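PDB 5DZ8: BspA (BspA_V) from Streptococcus agalactiae serotype III, which is a cell wall-anchored adhesin whose variable domain, the part seen here, probably contributes to bacterial attachment to host or other surfaces. Local coordinates for residues 111-114 with 118-121. Sequence-based numbering, arbitrary orientation.
Sequences KAHN and TFAE
Phe119 meets His113 with its edge and Lys111 with one face. The two rings form a T-shaped pair, their centroids 5.1 Å apart and their planes at 79°: CE2 of Phe119 points onto the imidazole face, 3.8 Å from His113 CG. In both residues CG lies between the backbone N and the carbonyl carbon, and the rings reach across the gap from facing strands.

The lysine runs past the phenyl ring in the opposite direction. Its CE lies over the ring centre in a CH-pi contact, 3.9 Å from the Phe119 centroid, and NZ makes a cation-pi contact almost on the ring normal. A bend at chi2 (74°) in the otherwise extended Lys111 chain helps lay it over this face.

The same ammonium group forms a salt bridge with Glu121, NZ to OE2 at 2.9 Å, approaching 45° out of the carboxylate plane.

Ring contact between His113 and Tyr83 of strand 69-85 extends the aromatic cluster. Strands 107-113 and 119-135 run antiparallel in different sheets, and the axes of their short segments approach to 10.8 Å, as in face-to-face beta-sandwich packing, here at a partly exposed margin beside the connecting loop.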
loop_
_atom_site.group_PDB
_atom_site.type_symbol
_atom_site.label_atom_id
_atom_site.label_comp_id
_atom_site.label_asym_id
_atom_site.label_seq_id
_atom_site.Cartn_x
_atom_site.Cartn_y
_atom_site.Cartn_z
ATOM N N LYS A 111 4.816 -9.339 5.836
ATOM C CA LYS A 111 3.749 -9.733 6.711
ATOM C C LYS A 111 2.719 -8.629 6.777
ATOM O O LYS A 111 2.998 -7.502 7.238
ATOM C CB LYS A 111 4.323 -9.969 8.085
ATOM C CG LYS A 111 3.304 -10.336 9.139
ATOM C CD LYS A 111 2.781 -11.762 8.989
ATOM C CE LYS A 111 1.755 -11.974 10.100
ATOM N NZ LYS A 111 1.414 -13.387 10.203
ATOM N N ALA A 112 1.522 -8.979 6.326
ATOM C CA ALA A 112 0.400 -8.088 6.310
ATOM C C ALA A 112 -0.499 -8.529 7.467
ATOM O O ALA A 112 -0.714 -9.717 7.650
ATOM C CB ALA A 112 -0.308 -8.226 4.987
ATOM N N HIS A 113 -0.985 -7.587 8.262
ATOM C CA HIS A 113 -1.795 -7.927 9.429
ATOM C C HIS A 113 -2.557 -6.678 9.874
ATOM O O HIS A 113 -2.221 -5.558 9.435
ATOM C CB HIS A 113 -0.915 -8.516 10.578
ATOM C CG HIS A 113 0.068 -7.541 11.157
ATOM N ND1 HIS A 113 -0.095 -6.949 12.390
ATOM C CD2 HIS A 113 1.218 -7.041 10.660
ATOM C CE1 HIS A 113 0.922 -6.158 12.646
ATOM N NE2 HIS A 113 1.728 -6.180 11.604
ATOM N N ASN A 114 -3.563 -6.877 10.732
ATOM C CA ASN A 114 -4.462 -5.818 11.204
ATOM C C ASN A 114 -4.054 -5.205 12.556
ATOM O O ASN A 114 -4.732 -4.308 13.078
ATOM C CB ASN A 114 -5.882 -6.337 11.319
ATOM C CG ASN A 114 -6.036 -7.413 12.397
ATOM O OD1 ASN A 114 -5.261 -7.497 13.376
ATOM N ND2 ASN A 114 -7.009 -8.272 12.195
ATOM N N THR A 118 -1.303 -10.970 18.431
ATOM C CA THR A 118 0.082 -11.171 18.729
ATOM C C THR A 118 0.634 -12.296 17.871
ATOM O O THR A 118 -0.057 -13.208 17.580
ATOM C CB THR A 118 0.220 -11.415 20.194
ATOM O OG1 THR A 118 -0.153 -10.197 20.835
ATOM C CG2 THR A 118 1.690 -11.784 20.598
ATOM N N PHE A 119 1.876 -12.189 17.400
ATOM C CA PHE A 119 2.493 -13.318 16.684
ATOM C C PHE A 119 3.995 -13.216 16.692
ATOM O O PHE A 119 4.583 -12.169 17.041
ATOM C CB PHE A 119 2.002 -13.391 15.236
ATOM C CG PHE A 119 2.369 -12.166 14.421
ATOM C CD1 PHE A 119 3.669 -11.996 13.902
ATOM C CD2 PHE A 119 1.455 -11.116 14.271
ATOM C CE1 PHE A 119 4.003 -10.853 13.180
ATOM C CE2 PHE A 119 1.805 -9.973 13.575
ATOM C CZ PHE A 119 3.068 -9.854 13.012
ATOM N N ALA A 120 4.614 -14.303 16.221
ATOM C CA ALA A 120 6.041 -14.338 15.970
ATOM C C ALA A 120 6.346 -15.122 14.713
ATOM O O ALA A 120 5.904 -16.247 14.562
ATOM C CB ALA A 120 6.766 -14.950 17.155
ATOM N N GLU A 121 7.107 -14.526 13.822
ATOM C CA GLU A 121 7.524 -15.173 12.609
ATOM C C GLU A 121 9.022 -15.350 12.658
ATOM O O GLU A 121 9.767 -14.428 13.037
ATOM C CB GLU A 121 7.265 -14.258 11.420
ATOM C CG GLU A 121 5.826 -13.820 11.254
ATOM C CD GLU A 121 4.887 -14.988 10.956
ATOM O OE1 GLU A 121 5.353 -15.985 10.391
ATOM O OE2 GLU A 121 3.684 -14.907 11.297
#